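Local coordinates for major pollen allergen Pla l 1 (Plantago lanceolata, PDB 4Z8W), which is a major plantain pollen allergen, a secreted protein of the Ole e 1-like family that probably functions in binding zinc ions, at residues Glu14-Val19 and Ser30-Gly35; Lys43-Lys48 and His71-Ile76; Tyr51-Glu56 and Leu65-Tyr70; Ser100-Ser105 and Arg115-Leu120. All coordinates share one frame; numbering follows the deposited sequence. Where two conformers were deposited one is given.

How the interactions relate
From the N terminus, interaction 1 comes first: it closes a short loop by setting strand 31-32 antiparallel against the end of strand 8-18. Interaction 2 joins the loop after strand 37-42 to residues leading into strand 74-80, around a zinc ion. Nested inside that loop lies interaction 3, where strand 51-56 faces strand 62-68. Interaction 4 follows and closes the loop between strand 100-102 and the broken strand 114-123. Interactions 1 and 2 lie on opposite sides of the chain's centre. Strand 114-123 also pairs in parallel with 8-18, tying interaction 4 to interaction 1, whereas strands 74-80 and 100-102 are neighbours and tie interaction 2 to interaction 4.

Interaction 1 (Glu14-Val19 and Ser30-Gly35); sequences EVYCNV and SERMAG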
loop_
_atom_site.group_PDB
_atom_site.type_symbol
_atom_site.label_atom_id
_atom_site.label_comp_id
_atom_site.label_asym_id
_atom_site.label_seq_id
_atom_site.Cartn_x
_atom_site.Cartn_y
_atom_site.Cartn_z
ATOM N N GLU A 14 -3.177 -3.902 -3.518
ATOM C CA GLU A 14 -2.364 -4.053 -4.737
ATOM C C GLU A 14 -1.209 -3.045 -4.832
ATOM O O GLU A 14 -1.348 -1.917 -4.333
ATOM C CB GLU A 14 -3.252 -3.894 -5.985
ATOM C CG GLU A 14 -4.252 -5.021 -6.235
ATOM C CD GLU A 14 -5.495 -4.866 -5.378
ATOM O OE1 GLU A 14 -6.233 -3.869 -5.576
ATOM O OE2 GLU A 14 -5.745 -5.735 -4.519
ATOM N N VAL A 15 -0.102 -3.407 -5.507
ATOM C CA VAL A 15 0.935 -2.429 -5.817
ATOM C C VAL A 15 1.136 -2.451 -7.346
ATOM O O VAL A 15 1.248 -3.534 -7.931
ATOM C CB VAL A 15 2.263 -2.777 -5.074
ATOM C CG1 VAL A 15 3.427 -1.845 -5.485
ATOM C CG2 VAL A 15 2.030 -2.666 -3.567
ATOM N N TYR A 16 1.213 -1.283 -7.968
ATOM C CA TYR A 16 1.508 -1.155 -9.377
ATOM C C TYR A 16 2.824 -0.351 -9.658
ATOM O O TYR A 16 3.301 0.417 -8.808
ATOM C CB TYR A 16 0.346 -0.369 -10.072
ATOM C CG TYR A 16 -0.978 -1.076 -10.118
ATOM C CD1 TYR A 16 -1.813 -1.132 -8.973
ATOM C CD2 TYR A 16 -1.383 -1.723 -11.262
ATOM C CE1 TYR A 16 -3.032 -1.774 -9.010
ATOM C CE2 TYR A 16 -2.615 -2.382 -11.284
ATOM C CZ TYR A 16 -3.416 -2.423 -10.148
ATOM O OH TYR A 16 -4.656 -3.075 -10.170
ATOM N N CYS A 17 3.264 -0.403 -10.900
ATOM C CA CYS A 17 4.212 0.585 -11.478
ATOM C C CYS A 17 3.297 1.550 -12.321
ATOM O O CYS A 17 2.620 1.132 -13.222
ATOM C CB CYS A 17 5.220 -0.113 -12.431
ATOM S SG CYS A 17 6.316 1.122 -13.252
ATOM N N ASN A 18 3.303 2.849 -11.986
ATOM C CA ASN A 18 2.714 3.879 -12.848
ATOM C C ASN A 18 3.824 4.202 -13.877
ATOM O O ASN A 18 4.865 4.737 -13.506
ATOM C CB ASN A 18 2.318 5.072 -11.985
ATOM C CG ASN A 18 2.108 6.366 -12.805
ATOM O OD1 ASN A 18 1.710 6.286 -13.986
ATOM N ND2 ASN A 18 2.352 7.527 -12.192
ATOM N N VAL A 19 3.568 3.932 -15.162
ATOM C CA VAL A 19 4.544 4.176 -16.214
ATOM C C VAL A 19 4.565 5.636 -16.742
ATOM O O VAL A 19 5.286 5.969 -17.693
ATOM C CB VAL A 19 4.378 3.146 -17.326
ATOM C CG1 VAL A 19 4.340 1.716 -16.736
ATOM C CG2 VAL A 19 3.049 3.366 -18.101
ATOM N N SER A 30 -1.007 1.289 -16.110
ATOM C CA SER A 30 -0.349 0.802 -14.892
ATOM C C SER A 30 -0.120 -0.735 -14.923
ATOM O O SER A 30 -0.939 -1.471 -15.485
ATOM C CB SER A 30 -1.083 1.279 -13.641
ATOM O OG SER A 30 -1.169 2.727 -13.694
ATOM N N GLU A 31 1.030 -1.187 -14.382
ATOM C CA GLU A 31 1.426 -2.625 -14.377
ATOM C C GLU A 31 1.550 -3.156 -12.963
ATOM O O GLU A 31 2.297 -2.595 -12.189
ATOM C CB GLU A 31 2.845 -2.740 -15.023
ATOM C CG GLU A 31 2.829 -2.244 -16.473
ATOM C CD GLU A 31 4.192 -2.246 -17.174
ATOM O OE1 GLU A 31 5.220 -2.706 -16.601
ATOM O OE2 GLU A 31 4.208 -1.757 -18.309
ATOM N N ARG A 32 0.813 -4.201 -12.644
ATOM C CA ARG A 32 0.937 -4.946 -11.383
ATOM C C ARG A 32 2.391 -5.306 -11.093
ATOM O O ARG A 32 3.071 -5.789 -11.958
ATOM C CB ARG A 32 0.082 -6.227 -11.477
ATOM C CG ARG A 32 -1.444 -5.956 -11.531
ATOM C CD ARG A 32 -2.338 -7.144 -11.935
ATOM N NE ARG A 32 -3.762 -6.774 -11.803
ATOM C CZ ARG A 32 -4.481 -6.831 -10.662
ATOM N NH1 ARG A 32 -3.940 -7.292 -9.528
ATOM N NH2 ARG A 32 -5.763 -6.433 -10.655
ATOM N N MET A 33 2.885 -5.040 -9.886
ATOM C CA MET A 33 4.295 -5.325 -9.542
ATOM C C MET A 33 4.408 -6.476 -8.494
ATOM O O MET A 33 3.988 -6.316 -7.331
ATOM C CB MET A 33 4.986 -4.067 -8.957
ATOM C CG MET A 33 6.442 -4.274 -8.544
ATOM S SD MET A 33 7.251 -2.878 -7.807
ATOM C CE MET A 33 7.053 -1.673 -9.131
ATOM N N ALA A 34 5.034 -7.591 -8.897
ATOM C CA ALA A 34 5.461 -8.671 -8.015
ATOM C C ALA A 34 6.723 -8.346 -7.279
ATOM O O ALA A 34 7.653 -7.741 -7.821
ATOM C CB ALA A 34 5.650 -9.984 -8.827
ATOM N N GLY A 35 6.783 -8.755 -6.017
ATOM C CA GLY A 35 8.041 -8.637 -5.257
ATOM C C GLY A 35 8.166 -7.332 -4.562
ATOM O O GLY A 35 9.204 -7.062 -3.978
HETATM O O HOH W 1 0.471 4.171 -15.300
#
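Glu31 O is gripped by two consecutive residues: Cys17 N donates to it at 2.7 Å in a nearly straight bond (168°), and Tyr16 CA adds a weaker CA-H...O contact at 3.3 Å. The return bond from Glu31 N to Cys17 O, 3.0 Å, completes an antiparallel hydrogen-bonded pair. Beyond the non-hydrogen-bonded pair of Tyr16 and Arg32, Met33 N bonds to Val15 O, and the short strand 31-32 is thereby fastened to strand 8-18. Tyr16 CG stands anti to the carbonyl carbon (chi1 -67°), and the ring runs beside Arg32, the two side chains pointing the same way: Tyr16 CE2 is 3.8 Å from Arg32 CG, and OH sits over one guanidinium face, offset toward its rim and 3.6 Å from Arg32 NH2. Arginine suits this place, since an aliphatic stem can pack on the ring while the guanidinium end goes on to Asp60 O, bonded by NH1. Cys17 and Glu31 point to one face of the sheet; Cys17 SG is in the disulfide with Cys86, and CE of the buried Met33 packs 4.1 Å from Cys17 CB. The Glu31 and Val19 side chains cross at about a right angle, OE2 beside Val19 CG1, while Glu31 OE1 makes a salt bridge with Arg83. Beyond the paired residues one water accepts from Val19 N and Ser30 OG and donates to Asn18 OD1, which Cys20 N also reaches; Ser30 OG is also hydrogen-bonded to Asn27 N. Backbone bonds thus fix the register, while the disulfide and the bonds to Asp60 and Arg83 tie this corner to its surroundings.

Interaction 2 (Lys43-Lys48 and His71-Ile76); sequences KDDSKK and HEDCEI. With ZN (zinc ion), chain B.
Asp44 and His71 meet with carboxylate and imidazole nearly coplanar, their planes 24° apart. His71 ND1 points in its ring plane at the syn lone pair of Asp44 OD2, 2.9 Å away and almost perfectly straight (177°). The second oxygen is used too: Glu72 N donates to Asp44 OD1 at 2.8 Å, nearly along the C-O axis, and both oxygens of the carboxylate are held. Because His71 NE2 bonds to Val68 O, both ring nitrogens face acceptors, which may favour a doubly protonated, positively charged ring beside Asp44. Asp45 and Asp73 are turned quite differently. They cross at about a right angle, their carboxylate planes 85° apart, and OD1 of each, Asp45 and Asp73, binds the same zinc ion at 2.0 Å; Asp73 OD2 stays farther from the metal. Asp73 OD2 also accepts from Asp45 N at 2.7 Å, a second hold on the same pair of residues. Asp73 OD2 lies only 3.0 Å from Asp45 OD1, a crowding of acceptors that the metal charge probably offsets. The backbone contributes bonds from Lys43 N to Asp73 O and from Asp44 N to Glu72 O, while Ser46 N and OG both donate to Lys43 O. Aspartates suit this place, their short arms reaching neighbouring N-H groups as well as metal. The arrangement is a type I' beta turn, Lys43 to Ser46, whose second central residue joins a facing loop in a surface zinc site.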
loop_
_atom_site.group_PDB
_atom_site.type_symbol
_atom_site.label_atom_id
_atom_site.label_comp_id
_atom_site.label_asym_id
_atom_site.label_seq_id
_atom_site.Cartn_x
_atom_site.Cartn_y
_atom_site.Cartn_z
ATOM N N LYS A 43 -0.341 2.915 15.159
ATOM C CA LYS A 43 0.063 3.615 16.379
ATOM C C LYS A 43 -0.810 3.244 17.552
ATOM O O LYS A 43 -0.380 3.379 18.715
ATOM C CB LYS A 43 0.014 5.102 16.164
ATOM C CG LYS A 43 0.917 5.505 15.010
ATOM C CD LYS A 43 0.859 6.998 14.768
ATOM C CE LYS A 43 1.955 7.316 13.756
ATOM N NZ LYS A 43 1.865 8.734 13.319
ATOM N N ASP A 44 -2.047 2.809 17.255
ATOM C CA ASP A 44 -2.917 2.271 18.301
ATOM C C ASP A 44 -3.076 3.318 19.367
ATOM O O ASP A 44 -3.065 3.005 20.547
ATOM C CB ASP A 44 -2.283 0.991 18.896
ATOM C CG ASP A 44 -2.541 -0.244 18.002
ATOM O OD1 ASP A 44 -3.616 -0.283 17.337
ATOM O OD2 ASP A 44 -1.701 -1.156 17.962
ATOM N N ASP A 45 -3.211 4.554 18.907
ATOM C CA ASP A 45 -3.465 5.730 19.707
ATOM C C ASP A 45 -2.370 6.042 20.743
ATOM O O ASP A 45 -2.658 6.680 21.752
ATOM C CB ASP A 45 -4.877 5.694 20.336
ATOM C CG ASP A 45 -5.953 5.866 19.285
ATOM O OD1 ASP A 45 -6.078 6.993 18.636
ATOM O OD2 ASP A 45 -6.668 4.849 19.121
ATOM N N SER A 46 -1.148 5.581 20.479
ATOM C CA SER A 46 -0.028 5.886 21.366
ATOM C C SER A 46 0.867 6.937 20.718
ATOM O O SER A 46 1.876 7.337 21.294
ATOM C CB SER A 46 0.748 4.612 21.740
ATOM O OG SER A 46 1.610 4.248 20.669
ATOM N N LYS A 47 0.480 7.434 19.542
ATOM C CA LYS A 47 1.235 8.541 18.884
ATOM C C LYS A 47 2.681 8.215 18.439
ATOM O O LYS A 47 3.379 9.069 17.922
ATOM C CB LYS A 47 1.188 9.832 19.737
ATOM C CG LYS A 47 -0.228 10.187 20.205
ATOM C CD LYS A 47 -0.233 11.312 21.222
ATOM C CE LYS A 47 -1.610 11.942 21.325
ATOM N NZ LYS A 47 -1.495 13.386 21.695
ATOM N N LYS A 48 3.115 6.983 18.650
ATOM C CA LYS A 48 4.300 6.433 17.978
ATOM C C LYS A 48 3.853 5.069 17.397
ATOM O O LYS A 48 2.897 4.502 17.903
ATOM C CB LYS A 48 5.457 6.268 18.976
ATOM C CG LYS A 48 5.170 5.297 20.139
ATOM C CD LYS A 48 6.275 5.370 21.201
ATOM C CE LYS A 48 7.242 4.174 21.154
ATOM N NZ LYS A 48 7.856 3.979 19.793
ATOM N N HIS A 71 -6.870 -3.005 15.810
ATOM C CA HIS A 71 -5.896 -1.901 15.937
ATOM C C HIS A 71 -6.506 -0.626 15.498
ATOM O O HIS A 71 -7.572 -0.622 14.879
ATOM C CB HIS A 71 -4.563 -2.156 15.169
ATOM C CG HIS A 71 -3.847 -3.410 15.571
ATOM N ND1 HIS A 71 -2.841 -3.442 16.516
ATOM C CD2 HIS A 71 -4.027 -4.699 15.175
ATOM C CE1 HIS A 71 -2.435 -4.691 16.689
ATOM N NE2 HIS A 71 -3.146 -5.473 15.898
ATOM N N GLU A 72 -5.854 0.480 15.866
ATOM C CA GLU A 72 -6.266 1.833 15.434
ATOM C C GLU A 72 -5.051 2.517 14.836
ATOM O O GLU A 72 -3.875 2.094 15.114
ATOM C CB GLU A 72 -6.815 2.686 16.655
ATOM C CG GLU A 72 -8.072 2.121 17.377
ATOM C CD GLU A 72 -9.387 2.080 16.542
ATOM O OE1 GLU A 72 -9.405 2.578 15.402
ATOM O OE2 GLU A 72 -10.438 1.570 17.042
ATOM N N ASP A 73 -5.338 3.504 13.991
ATOM C CA ASP A 73 -4.341 4.409 13.405
ATOM C C ASP A 73 -3.385 3.554 12.608
ATOM O O ASP A 73 -2.175 3.622 12.795
ATOM C CB ASP A 73 -3.570 5.254 14.443
ATOM C CG ASP A 73 -4.476 5.870 15.480
ATOM O OD1 ASP A 73 -5.515 6.407 15.123
ATOM O OD2 ASP A 73 -4.143 5.840 16.670
ATOM N N CYS A 74 -3.957 2.789 11.679
ATOM C CA CYS A 74 -3.182 1.882 10.850
ATOM C C CYS A 74 -3.076 2.354 9.419
ATOM O O CYS A 74 -4.105 2.767 8.810
ATOM C CB CYS A 74 -3.886 0.529 10.832
ATOM S SG CYS A 74 -3.983 -0.230 12.458
ATOM N N GLU A 75 -1.904 2.175 8.818
ATOM C CA GLU A 75 -1.776 2.454 7.413
ATOM C C GLU A 75 -0.672 1.701 6.747
ATOM O O GLU A 75 0.306 1.269 7.417
ATOM C CB GLU A 75 -1.662 3.970 7.119
ATOM C CG GLU A 75 -0.362 4.564 7.574
ATOM C CD GLU A 75 -0.459 6.097 7.741
ATOM O OE1 GLU A 75 0.592 6.739 7.702
ATOM O OE2 GLU A 75 -1.558 6.643 7.959
ATOM N N ILE A 76 -0.842 1.500 5.438
ATOM C CA ILE A 76 0.100 0.728 4.626
ATOM C C ILE A 76 0.974 1.682 3.801
ATOM O O ILE A 76 0.448 2.550 3.044
ATOM C CB ILE A 76 -0.562 -0.339 3.743
ATOM C CG1 ILE A 76 -1.245 -1.417 4.574
ATOM C CG2 ILE A 76 0.517 -1.116 2.946
ATOM C CD1 ILE A 76 -2.597 -0.987 5.086
HETATM ZN ZN ZN B . -6.434 7.211 16.727
HETATM O O HOH W 2 -1.670 7.972 17.844
#

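Interaction 3 (Tyr51-Glu56 and Leu65-Tyr70); sequences YSIGGE and LPVVGY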
loop_
_atom_site.group_PDB
_atom_site.type_symbol
_atom_site.label_atom_id
_atom_site.label_comp_id
_atom_site.label_asym_id
_atom_site.label_seq_id
_atom_site.Cartn_x
_atom_site.Cartn_y
_atom_site.Cartn_z
ATOM N N TYR A 51 2.811 -1.228 16.446
ATOM C CA TYR A 51 2.549 -2.556 15.863
ATOM C C TYR A 51 2.816 -2.381 14.388
ATOM O O TYR A 51 2.270 -1.426 13.769
ATOM C CB TYR A 51 1.121 -3.004 16.099
ATOM C CG TYR A 51 0.719 -4.315 15.466
ATOM C CD1 TYR A 51 0.968 -5.504 16.113
ATOM C CD2 TYR A 51 0.043 -4.363 14.220
ATOM C CE1 TYR A 51 0.583 -6.733 15.593
ATOM C CE2 TYR A 51 -0.315 -5.605 13.659
ATOM C CZ TYR A 51 -0.025 -6.789 14.362
ATOM O OH TYR A 51 -0.387 -8.047 13.871
ATOM N N SER A 52 3.651 -3.269 13.853
ATOM C CA SER A 52 4.134 -3.186 12.467
ATOM C C SER A 52 4.215 -4.561 11.879
ATOM O O SER A 52 4.582 -5.471 12.594
ATOM C CB SER A 52 5.541 -2.609 12.421
ATOM O OG SER A 52 5.490 -1.213 12.404
ATOM N N ILE A 53 3.853 -4.710 10.609
ATOM C CA ILE A 53 4.006 -5.990 9.889
ATOM C C ILE A 53 4.328 -5.736 8.392
ATOM O O ILE A 53 3.736 -4.846 7.770
ATOM C CB ILE A 53 2.859 -6.950 10.094
ATOM C CG1 ILE A 53 2.811 -7.964 8.957
ATOM C CG2 ILE A 53 1.567 -6.240 10.281
ATOM C CD1 ILE A 53 1.438 -8.485 8.716
ATOM N N GLY A 54 5.289 -6.509 7.861
ATOM C CA GLY A 54 5.813 -6.357 6.500
ATOM C C GLY A 54 5.426 -7.558 5.657
ATOM O O GLY A 54 5.085 -8.574 6.208
ATOM N N GLY A 55 5.348 -7.407 4.332
ATOM C CA GLY A 55 5.143 -8.548 3.412
ATOM C C GLY A 55 5.410 -8.078 1.976
ATOM O O GLY A 55 5.678 -6.868 1.715
ATOM N N GLU A 56 5.297 -9.018 1.070
ATOM C CA GLU A 56 5.677 -8.844 -0.302
ATOM C C GLU A 56 4.485 -9.113 -1.143
ATOM O O GLU A 56 3.591 -9.852 -0.744
ATOM C CB GLU A 56 6.826 -9.870 -0.676
ATOM C CG GLU A 56 8.138 -9.482 -0.048
ATOM C CD GLU A 56 9.340 -9.902 -0.887
ATOM O OE1 GLU A 56 9.170 -10.635 -1.909
ATOM O OE2 GLU A 56 10.448 -9.465 -0.513
ATOM N N LEU A 65 -1.490 -9.247 4.345
ATOM C CA LEU A 65 -0.757 -9.218 5.584
ATOM C C LEU A 65 -1.615 -9.790 6.702
ATOM O O LEU A 65 -2.774 -9.350 6.883
ATOM C CB LEU A 65 -0.338 -7.801 5.895
ATOM C CG LEU A 65 0.307 -6.947 4.793
ATOM C CD1 LEU A 65 0.393 -5.494 5.295
ATOM C CD2 LEU A 65 1.697 -7.445 4.373
ATOM N N PRO A 66 -1.076 -10.783 7.450
ATOM C CA PRO A 66 -1.896 -11.427 8.527
ATOM C C PRO A 66 -1.726 -10.583 9.780
ATOM O O PRO A 66 -0.621 -10.268 10.159
ATOM C CB PRO A 66 -1.215 -12.819 8.704
ATOM C CG PRO A 66 0.166 -12.655 8.157
ATOM C CD PRO A 66 0.312 -11.310 7.450
ATOM N N VAL A 67 -2.821 -10.113 10.350
ATOM C CA VAL A 67 -2.742 -9.185 11.499
ATOM C C VAL A 67 -3.387 -9.905 12.699
ATOM O O VAL A 67 -4.361 -10.590 12.522
ATOM C CB VAL A 67 -3.568 -7.947 11.145
ATOM C CG1 VAL A 67 -3.865 -7.048 12.380
ATOM C CG2 VAL A 67 -2.802 -7.191 10.012
ATOM N N VAL A 68 -2.825 -9.762 13.881
ATOM C CA VAL A 68 -3.454 -10.342 15.073
ATOM C C VAL A 68 -3.987 -9.177 15.906
ATOM O O VAL A 68 -3.241 -8.223 16.197
ATOM C CB VAL A 68 -2.397 -11.102 15.908
ATOM C CG1 VAL A 68 -3.049 -11.823 17.117
ATOM C CG2 VAL A 68 -1.604 -12.079 15.018
ATOM N N GLY A 69 -5.244 -9.249 16.297
ATOM C CA GLY A 69 -5.793 -8.278 17.268
ATOM C C GLY A 69 -6.464 -7.133 16.507
ATOM O O GLY A 69 -6.261 -6.992 15.277
ATOM N N TYR A 70 -7.274 -6.335 17.206
ATOM C CA TYR A 70 -7.858 -5.141 16.572
ATOM C C TYR A 70 -6.823 -4.012 16.695
ATOM O O TYR A 70 -5.965 -4.056 17.601
ATOM C CB TYR A 70 -9.201 -4.737 17.221
ATOM C CG TYR A 70 -10.296 -5.779 17.097
ATOM C CD1 TYR A 70 -11.100 -5.854 15.964
ATOM C CD2 TYR A 70 -10.545 -6.686 18.170
ATOM C CE1 TYR A 70 -12.129 -6.809 15.884
ATOM C CE2 TYR A 70 -11.561 -7.633 18.110
ATOM C CZ TYR A 70 -12.339 -7.684 16.974
ATOM O OH TYR A 70 -13.340 -8.606 16.912
#
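Tyr51 and Ile53 of strand 51-56 point toward strand 62-68 across a two-sheet beta fold of the Ole e 1-like family. The segments 51-56 and 65-68 run nearly antiparallel (160°), but belong to different sheets, with a closest approach of their axes of 7.4 Å, so side chains rather than backbone bonds fill the interface. A single hydrogen bond crosses it: Val68 N donates to Tyr51 OH at 3.0 Å and in a nearly straight line, 170°. Tyr51 CG is anti to the backbone N (chi1 176°), and the ring beyond it reaches the facing strand; tyrosine suits the place because it is long enough to put a hydroxyl at a backbone N-H at the end of that strand. His71, the histidine bonded to Val68 O, stacks on the same ring. The rest of the contact is mostly apolar. Ile53 CD1 does most of the touching, coming within 3.4 Å of Leu65 CB and 3.3 Å of Pro66 CD; the second is tighter than usual van der Waals contact. The same methyl is 3.1 Å from Pro66 O. Leu65 CD2, for its part, packs against the backbone of Gly55, 3.7 Å from Gly55 N. Having no side chain, this glycine allows the leucine methyl to lie directly on the strand. Leucine and valine suit these buried positions, where Leu65 and Val67 also meet Leu40 of strand 37-42. Beside the phenol, Val67 CG1 approaches the ring obliquely, 4.0 Å from Tyr51 CE2.

Interaction 4 (Ser100-Ser105 and Arg115-Leu120); sequences SKVDLS and RHVKPL
Ser100 and Lys118 meet where strand 100-102, an edge strand of the antiparallel sheet, runs roughly antiparallel to the broken strand 114-123 of the other sheet, in a two-sheet beta fold. Ser100 OG donates to Lys118 O at 2.7 Å from above the carbonyl plane; a short hydroxyl suits this buried spot, with Leu120 CG beside it. Next along, a water bridges Lys101 O and Lys118 N. Val102 holds CG1 in the crowded position between backbone N and carbonyl carbon, leaving CG2 to meet Val117 CG1 at 3.6 Å and Arg115 CB at 3.8 Å. Arg115 bends at chi2 (-75°), which places its CD 3.5 Å from Asp103 O, and Leu104 CD2 touches its CG. Arg115 NH1 donates to Asp103 O at 2.9 Å, again from above the carbonyl plane, and the Asp103 carboxylate makes a long salt bridge to it. Arginine suits the place because its several N-H groups serve separate acceptors: NE reaches Glu112 O, and NH1 donates to a water that also bonds Ser105 O. Asp103 OD1 closes an Asx turn, accepting from Ser105 N at 2.8 Å.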
loop_
_atom_site.group_PDB
_atom_site.type_symbol
_atom_site.label_atom_id
_atom_site.label_comp_id
_atom_site.label_asym_id
_atom_site.label_seq_id
_atom_site.Cartn_x
_atom_site.Cartn_y
_atom_site.Cartn_z
ATOM N N SER A 100 -2.008 3.880 2.365
ATOM C CA SER A 100 -3.358 3.359 2.314
ATOM C C SER A 100 -3.879 3.091 3.717
ATOM O O SER A 100 -3.322 2.270 4.436
ATOM C CB SER A 100 -3.454 2.085 1.438
ATOM O OG SER A 100 -3.287 2.493 0.093
ATOM N N LYS A 101 -4.997 3.724 4.075
ATOM C CA LYS A 101 -5.525 3.518 5.398
ATOM C C LYS A 101 -6.294 2.195 5.427
ATOM O O LYS A 101 -6.869 1.752 4.434
ATOM C CB LYS A 101 -6.496 4.677 5.766
ATOM C CG LYS A 101 -5.776 5.909 6.352
ATOM C CD LYS A 101 -4.536 6.264 5.604
ATOM C CE LYS A 101 -4.080 7.705 5.859
ATOM N NZ LYS A 101 -3.573 8.138 4.528
ATOM N N VAL A 102 -6.391 1.626 6.594
ATOM C CA VAL A 102 -7.177 0.428 6.750
ATOM C C VAL A 102 -7.925 0.557 8.059
ATOM O O VAL A 102 -7.439 1.177 9.018
ATOM C CB VAL A 102 -6.308 -0.864 6.726
ATOM C CG1 VAL A 102 -5.258 -0.879 7.837
ATOM C CG2 VAL A 102 -7.136 -2.135 6.710
ATOM N N ASP A 103 -9.092 -0.083 8.092
ATOM C CA ASP A 103 -9.958 -0.151 9.288
ATOM C C ASP A 103 -9.828 -1.526 9.914
ATOM O O ASP A 103 -10.316 -2.518 9.371
ATOM C CB ASP A 103 -11.419 0.126 8.885
ATOM C CG ASP A 103 -12.429 -0.210 9.990
ATOM O OD1 ASP A 103 -12.036 -0.349 11.179
ATOM O OD2 ASP A 103 -13.649 -0.300 9.640
ATOM N N LEU A 104 -9.191 -1.563 11.074
ATOM C CA LEU A 104 -9.052 -2.794 11.857
ATOM C C LEU A 104 -9.722 -2.564 13.237
ATOM O O LEU A 104 -9.337 -3.214 14.240
ATOM C CB LEU A 104 -7.564 -3.197 12.074
ATOM C CG LEU A 104 -6.837 -3.490 10.706
ATOM C CD1 LEU A 104 -5.307 -3.479 10.911
ATOM C CD2 LEU A 104 -7.275 -4.839 10.068
ATOM N N SER A 105 -10.710 -1.650 13.266
ATOM C CA SER A 105 -11.371 -1.275 14.550
ATOM C C SER A 105 -12.386 -2.341 14.961
ATOM O O SER A 105 -13.207 -2.832 14.105
ATOM C CB SER A 105 -12.114 0.087 14.442
ATOM O OG SER A 105 -12.550 0.585 15.719
ATOM N N ARG A 115 -9.723 -7.174 5.119
ATOM C CA ARG A 115 -9.959 -5.750 4.864
ATOM C C ARG A 115 -9.155 -5.368 3.633
ATOM O O ARG A 115 -7.939 -5.616 3.605
ATOM C CB ARG A 115 -9.556 -4.970 6.122
ATOM C CG ARG A 115 -10.229 -5.511 7.389
ATOM C CD ARG A 115 -11.703 -5.107 7.435
ATOM N NE ARG A 115 -12.524 -5.857 8.416
ATOM C CZ ARG A 115 -12.988 -5.354 9.577
ATOM N NH1 ARG A 115 -12.691 -4.111 9.947
ATOM N NH2 ARG A 115 -13.735 -6.090 10.403
ATOM N N HIS A 116 -9.813 -4.783 2.621
ATOM C CA HIS A 116 -9.173 -4.388 1.382
ATOM C C HIS A 116 -8.780 -2.955 1.499
ATOM O O HIS A 116 -9.468 -2.149 2.192
ATOM C CB HIS A 116 -10.151 -4.593 0.196
ATOM C CG HIS A 116 -10.333 -6.033 -0.177
ATOM N ND1 HIS A 116 -11.408 -6.791 0.252
ATOM C CD2 HIS A 116 -9.555 -6.869 -0.901
ATOM C CE1 HIS A 116 -11.300 -8.021 -0.220
ATOM N NE2 HIS A 116 -10.180 -8.097 -0.919
ATOM N N VAL A 117 -7.673 -2.584 0.876
ATOM C CA VAL A 117 -7.231 -1.187 0.927
ATOM C C VAL A 117 -7.068 -0.620 -0.498
ATOM O O VAL A 117 -7.042 -1.390 -1.464
ATOM C CB VAL A 117 -6.014 -1.052 1.850
ATOM C CG1 VAL A 117 -6.341 -1.684 3.215
ATOM C CG2 VAL A 117 -4.810 -1.738 1.247
ATOM N N LYS A 118 -6.968 0.706 -0.629
ATOM C CA LYS A 118 -6.744 1.389 -1.868
ATOM C C LYS A 118 -5.330 1.022 -2.429
ATOM O O LYS A 118 -4.408 0.762 -1.626
ATOM C CB LYS A 118 -6.844 2.921 -1.683
ATOM C CG LYS A 118 -8.317 3.414 -1.425
ATOM C CD LYS A 118 -8.329 4.970 -1.304
ATOM C CE LYS A 118 -9.712 5.559 -0.930
ATOM N NZ LYS A 118 -9.951 6.864 -1.627
ATOM N N PRO A 119 -5.187 1.005 -3.762
ATOM C CA PRO A 119 -3.882 0.578 -4.405
ATOM C C PRO A 119 -2.789 1.645 -4.267
ATOM O O PRO A 119 -3.079 2.816 -4.064
ATOM C CB PRO A 119 -4.259 0.353 -5.885
ATOM C CG PRO A 119 -5.564 1.053 -6.081
ATOM C CD PRO A 119 -6.299 1.077 -4.745
ATOM N N LEU A 120 -1.540 1.223 -4.276
ATOM C CA LEU A 120 -0.395 2.136 -4.237
ATOM C C LEU A 120 0.435 1.895 -5.486
ATOM O O LEU A 120 0.392 0.808 -6.061
ATOM C CB LEU A 120 0.497 1.821 -3.011
ATOM C CG LEU A 120 -0.144 2.133 -1.646
ATOM C CD1 LEU A 120 0.479 1.250 -0.554
ATOM C CD2 LEU A 120 -0.050 3.617 -1.372
HETATM O O HOH W 3 -7.319 2.418 1.863
HETATM O O HOH W 4 -14.202 -2.465 11.620
#